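PDB 5IJX: tyrosine--tRNA ligase, mitochondrial from Coccidioides posadasii, which probably catalyses the ATP-dependent attachment of L-tyrosine to mitochondrial tRNA(Tyr), the deposited chain being the class I synthetase core without its C-terminal part. Local coordinates for residues A[224-227]-A[228-231]; A[272-276]-A[277-281]; A[56-59]-A[60-64]; A[158-161]-A[162-165]. All coordinates share one frame; numbering follows the deposited sequence.

Contact 1 (A[224-227]-A[228-231]). With TYR (tyrosine), chain B.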
# COMPACT_ATOMS: atom_id res chain seq x y z
N ASP A 224 6.93 -0.43 10.13
CA ASP A 224 6.99 -0.23 11.58
C ASP A 224 8.44 -0.03 12.01
O ASP A 224 8.76 0.91 12.75
CB ASP A 224 6.38 -1.42 12.31
CG ASP A 224 4.88 -1.54 12.11
OD1 ASP A 224 4.27 -0.58 11.59
OD2 ASP A 224 4.32 -2.59 12.48
N PHE A 225 9.33 -0.90 11.53
CA PHE A 225 10.75 -0.77 11.86
C PHE A 225 11.31 0.58 11.43
O PHE A 225 12.09 1.19 12.15
CB PHE A 225 11.54 -1.91 11.22
CG PHE A 225 12.91 -2.13 11.82
CD1 PHE A 225 13.40 -1.30 12.82
CD2 PHE A 225 13.70 -3.17 11.37
CE1 PHE A 225 14.65 -1.52 13.36
CE2 PHE A 225 14.96 -3.39 11.91
CZ PHE A 225 15.43 -2.56 12.91
N TRP A 226 10.93 1.05 10.24
CA TRP A 226 11.42 2.33 9.75
C TRP A 226 10.88 3.48 10.60
O TRP A 226 11.63 4.39 10.99
CB TRP A 226 11.03 2.49 8.28
CG TRP A 226 11.19 3.85 7.70
CD1 TRP A 226 10.20 4.63 7.17
CD2 TRP A 226 12.40 4.59 7.55
NE1 TRP A 226 10.72 5.82 6.71
CE2 TRP A 226 12.07 5.82 6.93
CE3 TRP A 226 13.74 4.34 7.88
CZ2 TRP A 226 13.03 6.79 6.64
CZ3 TRP A 226 14.68 5.31 7.59
CH2 TRP A 226 14.32 6.52 6.98
N TYR A 227 9.58 3.43 10.91
CA TYR A 227 8.96 4.44 11.75
C TYR A 227 9.69 4.57 13.08
O TYR A 227 10.03 5.67 13.51
CB TYR A 227 7.49 4.09 11.96
CG TYR A 227 6.74 5.04 12.86
CD1 TYR A 227 6.00 6.09 12.33
CD2 TYR A 227 6.75 4.89 14.24
CE1 TYR A 227 5.30 6.97 13.15
CE2 TYR A 227 6.06 5.75 15.07
CZ TYR A 227 5.34 6.79 14.52
OH TYR A 227 4.65 7.65 15.35
N LEU A 228 9.94 3.43 13.74
CA LEU A 228 10.68 3.47 15.00
C LEU A 228 12.15 3.81 14.79
O LEU A 228 12.80 4.33 15.70
CB LEU A 228 10.55 2.13 15.72
CG LEU A 228 9.11 1.76 16.09
CD1 LEU A 228 9.06 0.34 16.65
CD2 LEU A 228 8.55 2.75 17.10
N PHE A 229 12.68 3.52 13.60
CA PHE A 229 14.07 3.85 13.29
C PHE A 229 14.29 5.35 13.29
O PHE A 229 15.27 5.84 13.85
CB PHE A 229 14.46 3.23 11.95
CG PHE A 229 15.89 3.47 11.55
CD1 PHE A 229 16.89 2.60 11.97
CD2 PHE A 229 16.24 4.53 10.74
CE1 PHE A 229 18.21 2.81 11.60
CE2 PHE A 229 17.55 4.75 10.36
CZ PHE A 229 18.54 3.88 10.79
N GLN A 230 13.37 6.09 12.67
CA GLN A 230 13.46 7.55 12.73
C GLN A 230 13.40 8.07 14.15
O GLN A 230 13.77 9.23 14.39
CB GLN A 230 12.34 8.17 11.90
CG GLN A 230 12.36 7.75 10.44
CD GLN A 230 11.19 8.29 9.66
OE1 GLN A 230 10.55 7.57 8.90
NE2 GLN A 230 10.90 9.58 9.85
N ARG A 231 12.95 7.26 15.11
CA ARG A 231 12.77 7.67 16.49
C ARG A 231 13.73 6.94 17.43
O ARG A 231 13.36 6.54 18.54
CB ARG A 231 11.32 7.47 16.92
CG ARG A 231 10.36 8.34 16.11
CD ARG A 231 8.91 7.93 16.27
NE ARG A 231 8.03 8.88 15.58
CZ ARG A 231 7.87 8.94 14.26
NH1 ARG A 231 8.53 8.11 13.47
NH2 ARG A 231 7.04 9.83 13.74
N TYR B . 5.35 -10.74 13.35
CA TYR B . 5.12 -10.76 14.79
C TYR B . 4.38 -12.03 15.21
O TYR B . 4.48 -12.49 16.35
CB TYR B . 4.31 -9.52 15.21
CG TYR B . 4.92 -8.20 14.80
CD1 TYR B . 6.29 -8.00 14.81
CD2 TYR B . 4.11 -7.14 14.40
CE1 TYR B . 6.85 -6.79 14.43
CE2 TYR B . 4.66 -5.92 14.02
CZ TYR B . 6.02 -5.75 14.04
OH TYR B . 6.56 -4.54 13.66
OXT TYR B . 3.67 -12.64 14.40
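Arg231 lays its guanidinium flat on the ring of Tyr227, the two planes only 8° apart and their centres separated by 3.6 Å. This is a cation-pi stack between residues four apart, running from helix 217-229 into the segment that follows it. CZ of Arg231 sits 3.3 Å from CZ of Tyr227, displaced toward the hydroxyl side of the ring. The same guanidinium turns an N-H back to the helix: NH1 of Arg231 donates to the carbonyl O of Tyr227 at 2.9 Å, bent to 143° at the hydrogen, with the acceptor close to the guanidinium plane. Stack and bond together fix the rotation of the group. Tyr227 has CG anti to its own backbone N (chi1 178°), which carries the ring back beside its carbonyl and within range of the arginine.

One residue earlier the pattern repeats in another form. Gln230 runs over a face of the Trp226 indole, CG lying 4.0 Å from the centroid of the six-membered ring as a CH-pi contact. Phe229 meets Trp226 rim to rim instead, CD2 of Phe229 being 3.6 Å from CZ3 of Trp226.

Asp224 belongs to the tyrosine pocket. Its OD2 accepts the phenol OH of the bound tyrosine at 3.2 Å and also a bond from Asn169, while Trp172 and Trp173 donate to OD1, so the carboxylate is held from several directions. Tyr227 stacks on Trp172 as well. Phe225, Trp226 and Phe229 pack on Ile253 of helix 243-259, and Leu228 meets Val233 on strand 233-239.

Contact 2 (A[272-276]-A[277-281])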
# COMPACT_ATOMS: atom_id res chain seq x y z
N ASP A 272 30.65 6.71 10.78
CA ASP A 272 30.77 5.26 10.77
C ASP A 272 29.43 4.64 10.42
O ASP A 272 28.47 4.77 11.20
CB ASP A 272 31.25 4.75 12.13
CG ASP A 272 31.39 3.24 12.16
OD1 ASP A 272 31.54 2.64 11.07
OD2 ASP A 272 31.37 2.67 13.26
N PRO A 273 29.30 3.94 9.29
CA PRO A 273 27.99 3.37 8.93
C PRO A 273 27.46 2.40 9.96
O PRO A 273 26.24 2.33 10.16
CB PRO A 273 28.26 2.68 7.59
CG PRO A 273 29.53 3.26 7.08
CD PRO A 273 30.33 3.60 8.29
N ASP A 274 28.33 1.63 10.62
CA ASP A 274 27.88 0.67 11.62
C ASP A 274 27.09 1.33 12.74
O ASP A 274 26.31 0.65 13.41
CB ASP A 274 29.08 -0.08 12.20
CG ASP A 274 29.76 -0.98 11.18
OD1 ASP A 274 29.42 -0.87 9.98
OD2 ASP A 274 30.62 -1.79 11.58
N LEU A 275 27.28 2.63 12.96
CA LEU A 275 26.54 3.35 14.00
C LEU A 275 25.22 3.91 13.51
O LEU A 275 24.43 4.39 14.32
CB LEU A 275 27.40 4.49 14.55
CG LEU A 275 28.71 4.07 15.23
CD1 LEU A 275 29.51 5.29 15.65
CD2 LEU A 275 28.44 3.17 16.42
N ALA A 276 24.95 3.85 12.20
CA ALA A 276 23.72 4.38 11.63
C ALA A 276 22.78 3.30 11.10
O ALA A 276 21.66 3.63 10.70
CB ALA A 276 24.05 5.35 10.49
N ASN A 277 23.20 2.03 11.10
CA ASN A 277 22.46 0.98 10.43
C ASN A 277 21.53 0.26 11.38
O ASN A 277 21.69 0.32 12.61
CB ASN A 277 23.43 -0.03 9.81
CG ASN A 277 23.99 0.44 8.48
OD1 ASN A 277 23.74 1.56 8.05
ND2 ASN A 277 24.76 -0.42 7.83
N PRO A 278 20.52 -0.43 10.85
CA PRO A 278 19.65 -1.25 11.69
C PRO A 278 20.21 -2.65 11.90
O PRO A 278 20.95 -3.19 11.07
CB PRO A 278 18.35 -1.30 10.87
CG PRO A 278 18.83 -1.26 9.45
CD PRO A 278 20.05 -0.37 9.46
N TYR A 279 19.84 -3.23 13.04
CA TYR A 279 20.29 -4.57 13.40
C TYR A 279 19.13 -5.36 13.99
O TYR A 279 18.08 -4.81 14.35
CB TYR A 279 21.46 -4.52 14.41
CG TYR A 279 22.70 -3.83 13.89
CD1 TYR A 279 23.74 -4.57 13.33
CD2 TYR A 279 22.85 -2.45 13.96
CE1 TYR A 279 24.88 -3.95 12.85
CE2 TYR A 279 23.99 -1.83 13.49
CZ TYR A 279 25.00 -2.58 12.94
OH TYR A 279 26.14 -1.96 12.47
N GLY A 280 19.33 -6.67 14.10
CA GLY A 280 18.31 -7.54 14.65
C GLY A 280 18.90 -8.55 15.61
O GLY A 280 20.09 -8.88 15.56
N ILE A 281 18.04 -9.04 16.50
CA ILE A 281 18.37 -10.12 17.42
C ILE A 281 17.21 -11.11 17.44
O ILE A 281 16.05 -10.71 17.57
CB ILE A 281 18.68 -9.61 18.84
CG1 ILE A 281 19.81 -8.59 18.81
CG2 ILE A 281 19.05 -10.79 19.75
CD1 ILE A 281 20.08 -7.93 20.15
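Tyr279 reaches back along the chain to Asp274, tying the loop of residues 272-278 to the start of strand 279-283, a strand of the Rossmann-fold sheet of this class I synthetase core. CB leaves the strand with CG beside the backbone N and anti to the carbonyl carbon (chi1 -62°), a torsion that sends the ring alongside the loop. On the way out the ring passes Leu57 and Leu60 of helix 54-63, with CD2 on the Leu60 side. Further out, CE2 of Tyr279 comes to 3.4 Å from the carbonyl O of Asp274, which lies at the ring edge, near the ring plane. At the tip, the hydroxyl OH of Tyr279 donates to that O at 2.8 Å. The donor lies in the carbonyl plane and uses a lone pair, at a C=O...donor angle of 112°. Besides the carbonyl, the hydroxyl meets the base of the aspartate side chain, OH of Tyr279 being 3.5 Å from CB of Asp274. The phenol thus grips the main chain of the loop, while OD2 of Asp274 forms a salt bridge with Lys59 of helix 54-63.

The carbonyl is presented by a compact turn with helical backbone angles. Leu275 N bonds to Asp272 O at 3.0 Å and Ala276 N to Pro273 O at 2.9 Å. After it the chain straightens through Asn277 and Pro278, and Tyr279 pairs with Gln234 and Gln236 of the parallel strand 233-239. At the start of the turn, OD1 of Asp272 receives a weak hydrogen bond from the backbone N of Asp274, 3.4 Å long, which closes an Asx turn.

Contact 3 (A[56-59]-A[60-64])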
# COMPACT_ATOMS: atom_id res chain seq x y z
N ALA A 56 29.64 -5.73 14.80
CA ALA A 56 29.15 -4.39 14.50
C ALA A 56 28.03 -3.98 15.46
O ALA A 56 27.96 -2.83 15.89
CB ALA A 56 28.66 -4.31 13.05
N LEU A 57 27.15 -4.93 15.80
CA LEU A 57 26.07 -4.62 16.73
C LEU A 57 26.60 -4.42 18.14
O LEU A 57 26.19 -3.48 18.84
CB LEU A 57 25.03 -5.74 16.71
CG LEU A 57 23.92 -5.66 17.77
CD1 LEU A 57 23.20 -4.31 17.70
CD2 LEU A 57 22.94 -6.80 17.60
N ASP A 58 27.50 -5.30 18.59
CA ASP A 58 28.17 -5.08 19.87
C ASP A 58 28.78 -3.68 19.92
O ASP A 58 28.63 -2.96 20.91
CB ASP A 58 29.25 -6.15 20.07
CG ASP A 58 29.61 -6.35 21.53
OD1 ASP A 58 28.86 -5.86 22.40
OD2 ASP A 58 30.62 -7.03 21.80
N LYS A 59 29.46 -3.29 18.84
CA LYS A 59 30.04 -1.95 18.75
C LYS A 59 28.97 -0.88 18.89
O LYS A 59 29.13 0.08 19.65
CB LYS A 59 30.78 -1.81 17.42
CG LYS A 59 31.57 -0.53 17.26
CD LYS A 59 32.38 -0.55 15.97
CE LYS A 59 31.69 0.20 14.85
NZ LYS A 59 32.24 -0.14 13.51
N LEU A 60 27.86 -1.03 18.15
CA LEU A 60 26.78 -0.06 18.22
C LEU A 60 26.29 0.13 19.65
O LEU A 60 26.27 1.25 20.17
CB LEU A 60 25.63 -0.50 17.31
CG LEU A 60 24.35 0.34 17.40
CD1 LEU A 60 24.56 1.72 16.80
CD2 LEU A 60 23.20 -0.37 16.71
N ILE A 61 25.88 -0.97 20.29
CA ILE A 61 25.32 -0.88 21.63
C ILE A 61 26.33 -0.29 22.60
O ILE A 61 25.99 0.52 23.46
CB ILE A 61 24.82 -2.26 22.09
CG1 ILE A 61 23.78 -2.81 21.10
CG2 ILE A 61 24.24 -2.18 23.49
CD1 ILE A 61 23.30 -4.21 21.41
N THR A 62 27.60 -0.69 22.46
CA THR A 62 28.62 -0.19 23.37
C THR A 62 28.83 1.31 23.20
O THR A 62 29.00 2.04 24.19
CB THR A 62 29.93 -0.94 23.15
OG1 THR A 62 29.73 -2.34 23.41
CG2 THR A 62 31.03 -0.42 24.06
N ARG A 63 28.81 1.80 21.96
CA ARG A 63 29.11 3.19 21.67
C ARG A 63 27.89 4.11 21.70
O ARG A 63 28.06 5.33 21.68
CB ARG A 63 29.76 3.32 20.28
CG ARG A 63 31.23 2.94 20.21
CD ARG A 63 31.94 3.83 19.21
NE ARG A 63 33.19 3.26 18.72
CZ ARG A 63 33.74 3.55 17.54
NH1 ARG A 63 33.14 4.39 16.71
NH2 ARG A 63 34.89 2.98 17.19
N LYS A 64 26.68 3.57 21.74
CA LYS A 64 25.50 4.38 21.49
C LYS A 64 24.32 3.87 22.31
O LYS A 64 24.06 2.67 22.33
CB LYS A 64 25.15 4.36 20.00
CG LYS A 64 24.13 5.39 19.57
CD LYS A 64 23.99 5.39 18.06
CE LYS A 64 23.10 6.52 17.57
NZ LYS A 64 23.10 6.61 16.08
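Thr62 bonds twice to the carbonyl O of Asp58, one turn earlier in helix 54-63. The backbone N of Thr62 supplies the usual helical bond, 2.9 Å from Asp58 O, and its hydroxyl OG1 donates to the same O at 2.8 Å. The two donors come from opposite faces of the carbonyl plane, OG1 standing 37° out of it. With OG1 beside the backbone N (chi1 -61°), the hydroxyl folds back along the helix, where it donates to a carbonyl of its own helix. The Asp58 carboxylate turns elsewhere, to Ser36 and, through a salt bridge, to Arg54.

The ladder continues with Ile61 N on Leu57 O and Arg63 N on Lys59 O, each 2.9 Å, before Lys64 leaves the helix. Lys59 bends at its third torsion (chi3 98°), and its ammonium forms salt bridges with Asp272 and Asp274, which probably offsets the like charge of Arg63, whose NH2 lies 5.5 Å from Lys59 NZ.

On another flank the side chains are apolar. CD1 of Leu57 sits between Ile61 and Leu60 and touches both, at 3.7 Å from CD1 of Ile61 and 4.1 Å from CD2 of Leu60. Of the two leucines, Leu57 packs against Ile281 of strand 279-283 and Val235 of strand 233-239, and Leu60 against Gln234 of the latter strand, while Ile61 meets Phe37 of helix 37-43.

Contact 4 (A[158-161]-A[162-165])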
# COMPACT_ATOMS: atom_id res chain seq x y z
N TRP A 158 17.26 2.75 39.14
CA TRP A 158 16.48 3.53 38.20
C TRP A 158 17.12 4.90 37.99
O TRP A 158 17.47 5.59 38.95
CB TRP A 158 15.05 3.69 38.70
CG TRP A 158 14.14 4.40 37.74
CD1 TRP A 158 13.26 3.82 36.87
CD2 TRP A 158 14.04 5.81 37.54
NE1 TRP A 158 12.61 4.79 36.15
CE2 TRP A 158 13.07 6.02 36.54
CE3 TRP A 158 14.67 6.92 38.12
CZ2 TRP A 158 12.72 7.30 36.10
CZ3 TRP A 158 14.32 8.18 37.68
CH2 TRP A 158 13.35 8.36 36.68
N GLU A 159 17.25 5.30 36.73
CA GLU A 159 17.86 6.57 36.36
C GLU A 159 16.90 7.38 35.51
O GLU A 159 15.88 6.88 35.01
CB GLU A 159 19.18 6.36 35.61
CG GLU A 159 20.33 5.89 36.47
CD GLU A 159 21.51 5.43 35.65
OE1 GLU A 159 22.30 4.60 36.15
OE2 GLU A 159 21.66 5.90 34.50
N TRP A 160 17.23 8.66 35.33
CA TRP A 160 16.44 9.52 34.47
C TRP A 160 16.59 9.13 33.00
O TRP A 160 15.68 9.36 32.20
CB TRP A 160 16.86 10.98 34.68
CG TRP A 160 16.17 11.95 33.78
CD1 TRP A 160 15.02 12.62 34.03
CD2 TRP A 160 16.60 12.36 32.47
NE1 TRP A 160 14.69 13.43 32.97
CE2 TRP A 160 15.65 13.29 32.00
CE3 TRP A 160 17.70 12.04 31.66
CZ2 TRP A 160 15.76 13.90 30.75
CZ3 TRP A 160 17.80 12.65 30.42
CH2 TRP A 160 16.84 13.56 29.98
N ALA A 161 17.72 8.53 32.63
CA ALA A 161 17.97 8.14 31.25
C ALA A 161 17.21 6.90 30.83
O ALA A 161 17.11 6.62 29.63
CB ALA A 161 19.47 7.91 31.03
N TRP A 162 16.66 6.14 31.78
CA TRP A 162 15.89 4.95 31.43
C TRP A 162 14.67 5.35 30.61
O TRP A 162 13.97 6.31 30.93
CB TRP A 162 15.45 4.21 32.69
CG TRP A 162 16.57 3.49 33.39
CD1 TRP A 162 17.91 3.71 33.23
CD2 TRP A 162 16.44 2.44 34.35
NE1 TRP A 162 18.62 2.86 34.04
CE2 TRP A 162 17.74 2.07 34.74
CE3 TRP A 162 15.35 1.78 34.93
CZ2 TRP A 162 17.98 1.07 35.67
CZ3 TRP A 162 15.59 0.79 35.86
CH2 TRP A 162 16.90 0.44 36.22
N ARG A 163 14.42 4.60 29.54
CA ARG A 163 13.33 4.88 28.62
C ARG A 163 12.52 3.62 28.39
O ARG A 163 13.08 2.55 28.14
CB ARG A 163 13.86 5.43 27.29
CG ARG A 163 14.59 6.76 27.41
CD ARG A 163 13.62 7.93 27.51
NE ARG A 163 14.30 9.21 27.39
CZ ARG A 163 14.77 9.92 28.41
NH1 ARG A 163 14.64 9.49 29.66
NH2 ARG A 163 15.37 11.08 28.19
N ARG A 164 11.20 3.76 28.48
CA ARG A 164 10.27 2.65 28.34
C ARG A 164 9.09 3.13 27.52
O ARG A 164 8.66 4.28 27.68
CB ARG A 164 9.80 2.15 29.71
CG ARG A 164 9.69 0.65 29.86
CD ARG A 164 9.35 0.30 31.29
NE ARG A 164 8.00 0.74 31.65
CZ ARG A 164 7.58 0.94 32.90
NH1 ARG A 164 8.40 0.77 33.92
NH2 ARG A 164 6.33 1.34 33.12
N ALA A 165 8.56 2.28 26.65
CA ALA A 165 7.45 2.71 25.81
C ALA A 165 6.58 1.52 25.43
O ALA A 165 7.08 0.42 25.19
CB ALA A 165 7.96 3.41 24.55
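In the link that leads from helix 126-154 into strand 164-168, the indole of Trp162 folds back over the main chain of Trp158 and Glu159. CA of Trp158 stands above the six-membered ring of Trp162, 3.6 Å from its centroid and 7° off the normal, a CH-pi contact. The backbone N of Glu159 lies over the same face. Trp162 takes up this place with CG beside its own backbone N (chi1 -72°). The two indoles also meet at an oblique angle, CD1 of Trp158 lying 3.5 Å from CE3 of Trp162, with CB of Glu159 against the pyrrole side at 3.8 Å from CD1 of Trp162.

A type I beta turn over residues 159-162 brings these groups together, closed by a weak hydrogen bond from Trp162 N to Glu159 O, 3.4 Å long. The link completes a beta-alpha-beta crossover of the Rossmann fold: strand 99-104, helix 126-154 and then strand 164-168, which runs parallel to 99-104 at one border of the sheet within this chain. Trp162 packs against helix 84-95, where Tyr94 meets it edge-to-face.

Arg163 holds the other side of the turn. Its chain bends at the second torsion so that NH1 of Arg163 makes a weak bond of 2.7 Å to the carbonyl O of Trp160. The guanidinium stands nearly upright on the Trp160 indole, planes 86° apart, in a cation-pi contact over the six-membered ring, and NH2 of Arg163 comes to 3.4 Å from CH2 of Trp160. Arg14 of helix 7-31 adds a second cation-pi partner for this indole.

Contacts 2 and 3 are close neighbours, with centres 8 Å apart. Lys59 NZ of contact 3 lies 3.0 Å from both Asp272 OD2 and Asp274 OD2 of contact 2, and Leu60 CD2 packs on Tyr279 CD2 at 3.5 Å. Contact 2 also touches contact 1, whose centre is 13 Å away, through Phe225 CZ against Pro278 CB at 3.8 Å. Through helix 217-229 this chain of packing reaches the tyrosine pocket, in which Asp224 of contact 1 takes part; the side chain of Pro278 is about 13 Å from the bound amino acid. Contact 4 stands apart, its centre about 19 Å from those of contacts 1 and 3, though contacts 2 and 4 both reach the same sheet.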